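Local structure of purine nucleoside phosphorylase (6BJ6) at the interface of chains A and B. The protein catalyses the reversible phosphorolysis of purine nucleosides such as inosine and guanosine, yielding the free purine base and ribose 1-phosphate. Residues are numbered along the deposited sequence; one frame, centred on the assembly and turned at random. Chains: chain A/B, Purine nucleoside phosphorylase.

Contact 1: the interface of chains A and B. Residues chain A 89, 140-141, 146, 198; chain B 144-146.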
# COMPACT_ATOMS: atom_id res chain seq x y z
N MET A 89 -5.27 10.32 -7.79
CA MET A 89 -4.48 10.26 -6.55
C MET A 89 -2.97 10.18 -6.81
O MET A 89 -2.19 10.58 -5.92
CB MET A 89 -5.02 9.12 -5.67
CG MET A 89 -6.51 9.39 -5.32
SD MET A 89 -7.17 8.61 -3.82
CE MET A 89 -6.31 9.54 -2.54
N PHE A 140 -5.91 -2.27 -4.56
CA PHE A 140 -4.62 -2.47 -3.91
C PHE A 140 -4.31 -1.34 -2.93
O PHE A 140 -3.87 -1.65 -1.80
CB PHE A 140 -3.48 -2.67 -4.93
CG PHE A 140 -3.55 -4.01 -5.63
CD1 PHE A 140 -3.13 -5.15 -4.97
CD2 PHE A 140 -4.11 -4.14 -6.90
CE1 PHE A 140 -3.23 -6.39 -5.57
CE2 PHE A 140 -4.19 -5.39 -7.51
CZ PHE A 140 -3.77 -6.51 -6.82
N PRO A 141 -4.57 -0.06 -3.23
CA PRO A 141 -4.37 0.96 -2.18
C PRO A 141 -5.21 0.71 -0.93
O PRO A 141 -4.70 0.89 0.20
CB PRO A 141 -4.74 2.27 -2.88
CG PRO A 141 -4.33 1.99 -4.35
CD PRO A 141 -4.84 0.59 -4.55
N ASN A 146 -4.17 2.81 2.18
CA ASN A 146 -4.39 4.06 1.44
C ASN A 146 -5.81 4.12 0.85
O ASN A 146 -6.04 4.79 -0.15
CB ASN A 146 -3.32 4.27 0.35
CG ASN A 146 -1.98 4.77 0.91
OD1 ASN A 146 -1.94 5.45 1.94
ND2 ASN A 146 -0.89 4.42 0.25
N GLY A 198 -2.23 2.34 -8.08
CA GLY A 198 -2.07 3.76 -7.71
C GLY A 198 -1.30 4.57 -8.75
O GLY A 198 -1.60 5.75 -8.98
N GLY B 144 -0.06 0.12 -4.42
CA GLY B 144 -0.80 0.60 -3.25
C GLY B 144 -0.75 2.10 -2.92
O GLY B 144 -1.07 2.48 -1.79
N LEU B 145 -0.43 2.93 -3.92
CA LEU B 145 -0.44 4.41 -3.88
C LEU B 145 0.77 5.01 -3.13
O LEU B 145 0.73 6.19 -2.74
CB LEU B 145 -1.76 5.01 -3.33
CG LEU B 145 -2.75 5.49 -4.41
CD1 LEU B 145 -4.09 5.97 -3.80
CD2 LEU B 145 -2.15 6.65 -5.25
N ASN B 146 1.86 4.23 -2.95
CA ASN B 146 3.13 4.72 -2.40
C ASN B 146 4.27 4.63 -3.44
O ASN B 146 5.44 4.53 -3.08
CB ASN B 146 3.51 3.98 -1.10
CG ASN B 146 2.72 4.48 0.12
OD1 ASN B 146 2.31 5.64 0.18
ND2 ASN B 146 2.50 3.60 1.09
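The loop that follows helix 140-143 of chain B, carrying B:Gly144 and B:Leu145, lies against four pieces of chain A: the 3-10 helix 89-91, the start of helix 140-143, the loop at A:Asn146 and the loop at A:Gly198. B:Leu145 does most of the packing. Its CG sits 3.8 Å from CG of the A:Pro141 ring and equally near CA of A:Gly198. Beyond that point the fork of its two methyl branches faces A:Met89, CD1 and CD2 each coming to 3.8 Å from its CB, and the two side chains cross nearly at right angles. CG of A:Met89 lies anti to the carbonyl carbon (chi1 -60°), and the sulfur SD beyond it touches CD1 of the leucine at 4.0 Å. A branched leucine suits this place because one side chain can touch a ring, a backbone carbon and a thioether together. A:Gly198, having no side chain, lets the leucine come right up to the main chain, and the rigid proline ring offers a firm apolar wall.

Next to this apolar contact lies a polar one. The side-chain amide nitrogen ND2 of A:Asn146 donates to the carbonyl O of B:Gly144 at 2.8 Å. The bond is nearly straight, 164° at the hydrogen; the donor lies in the carbonyl plane, and the acceptor is close to the plane of the asparagine amide. The same ND2 makes a weak second bond to OD1 of B:Asn146 at 3.4 Å, the two amides standing almost perpendicular. Asparagine thus reads the partner's main chain without introducing a charge. On the B:Gly144 side, CA lies 3.7 Å from CA of A:Pro141, a close backbone approach that a residue without a side chain suits well.

The site lies where the segment after strand 131-139 of each subunit meets its counterpart, with the two copies using this segment differently.

Contact 2: the interface of chains A and B. Residues chain A 197, 207, 210; chain B 138-140, 143, 214.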
# COMPACT_ATOMS: atom_id res chain seq x y z
N ASN A 197 -4.32 0.26 -9.71
CA ASN A 197 -2.88 0.53 -9.59
C ASN A 197 -2.73 2.01 -9.27
O ASN A 197 -3.06 2.85 -10.12
CB ASN A 197 -2.18 0.19 -10.93
CG ASN A 197 -0.78 0.78 -11.04
OD1 ASN A 197 -0.05 0.90 -10.04
ND2 ASN A 197 -0.40 1.16 -12.29
N GLU A 207 4.16 -7.26 -13.14
CA GLU A 207 2.90 -6.93 -12.45
C GLU A 207 1.69 -7.38 -13.28
O GLU A 207 0.69 -7.88 -12.73
CB GLU A 207 2.83 -5.43 -12.16
CG GLU A 207 3.79 -4.98 -11.03
CD GLU A 207 4.18 -3.50 -11.07
OE1 GLU A 207 3.64 -2.70 -11.88
OE2 GLU A 207 5.07 -3.14 -10.28
N MET A 210 1.18 -11.08 -12.82
CA MET A 210 0.57 -11.33 -11.52
C MET A 210 -0.93 -11.07 -11.56
O MET A 210 -1.72 -11.87 -11.02
CB MET A 210 1.22 -10.44 -10.46
CG MET A 210 0.58 -10.57 -9.08
SD MET A 210 1.34 -9.48 -7.82
CE MET A 210 0.76 -7.90 -8.28
N ILE B 138 7.93 -6.54 -9.17
CA ILE B 138 6.55 -6.37 -8.71
C ILE B 138 6.60 -5.37 -7.56
O ILE B 138 7.15 -5.66 -6.48
CB ILE B 138 5.89 -7.69 -8.29
CG1 ILE B 138 5.81 -8.64 -9.51
CG2 ILE B 138 4.50 -7.43 -7.67
CD1 ILE B 138 5.35 -10.01 -9.17
N ASN B 139 6.02 -4.19 -7.78
CA ASN B 139 6.18 -3.02 -6.90
C ASN B 139 4.93 -2.91 -6.02
O ASN B 139 4.01 -2.18 -6.37
CB ASN B 139 6.36 -1.79 -7.79
CG ASN B 139 6.58 -0.49 -7.05
OD1 ASN B 139 6.75 -0.43 -5.81
ND2 ASN B 139 6.58 0.58 -7.82
N PHE B 140 4.93 -3.59 -4.86
CA PHE B 140 3.75 -3.54 -4.01
C PHE B 140 3.48 -2.13 -3.51
O PHE B 140 2.30 -1.71 -3.57
CB PHE B 140 3.84 -4.56 -2.85
CG PHE B 140 3.68 -5.99 -3.31
CD1 PHE B 140 2.43 -6.49 -3.61
CD2 PHE B 140 4.79 -6.81 -3.51
CE1 PHE B 140 2.28 -7.78 -4.07
CE2 PHE B 140 4.64 -8.11 -3.95
CZ PHE B 140 3.37 -8.58 -4.26
N LEU B 143 1.65 -0.34 -6.55
CA LEU B 143 0.23 -0.68 -6.71
C LEU B 143 -0.62 -0.05 -5.62
O LEU B 143 -1.79 0.32 -5.87
CB LEU B 143 0.07 -2.19 -6.72
CG LEU B 143 0.80 -2.94 -7.84
CD1 LEU B 143 0.78 -4.41 -7.50
CD2 LEU B 143 0.14 -2.68 -9.19
N LEU B 214 2.94 -16.06 -6.76
CA LEU B 214 2.78 -14.92 -7.66
C LEU B 214 3.93 -14.74 -8.64
O LEU B 214 3.98 -13.72 -9.33
CB LEU B 214 2.62 -13.63 -6.86
CG LEU B 214 1.34 -13.53 -6.02
CD1 LEU B 214 1.26 -12.19 -5.32
CD2 LEU B 214 0.09 -13.76 -6.91
O HOH W 1 6.28 -0.53 -10.78
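Helix 205-213 of chain A packs on the end of strand 131-139 and the following helix 140-143 of chain B, with B:Leu214 at one margin and A:Asn197 at the other. A:Met210 supplies the apolar part. With CG anti to the backbone N (chi1 176°), its chain runs straight out from the helix before bending at the thioether, so that the terminal methyl CE meets CD1 of B:Leu143 tip to tip at 3.6 Å. Its sulfur SD lies 3.7 Å from CD1 of B:Leu214 and 3.8 Å from CG2 of B:Ile138. That same CG2 covers the rim of one face of the B:Phe140 ring, backing the methionine's contact from within chain B. A flexible, unbranched methionine is well suited to fit among such differently placed branches. The other methyl of B:Leu143, CD2, touches OD1 of A:Asn197 at 3.7 Å.

One helical turn before the methionine, A:Glu207 reaches out in an extended chain. Its carboxylate oxygen OE2 accepts the backbone N-H of B:Asn139 at 2.9 Å, on the anti side and 16° out of the carboxylate plane. Water 1 lies 2.9 Å from this OE2 and 3.2 Å from ND2 of B:Asn139, bridging the two side chains, which run alongside each other. The glutamate therefore engages a strand end through main chain and water alike.

The site joins helix 205-213 of one subunit to the strand-to-helix junction of the next.

Contact 1 and contact 2 are neighbouring patches of one interface, their C-alpha centres about 11 Å apart. Apart from B:Leu214, the chain B residues of both come from one continuous stretch, from the end of strand 131-139 through helix 140-143 to the loop after it, so B:Leu143 in contact 2 leads directly into B:Gly144 in contact 1. In chain A, the adjacent A:Asn197 and A:Gly198 divide between them. Helix 140-143 serves both chains, through A:Pro141 in contact 1 and B:Leu143 in contact 2. Such unequal use of the same segment fits a cyclic trimer, as deposited and as is typical of this family.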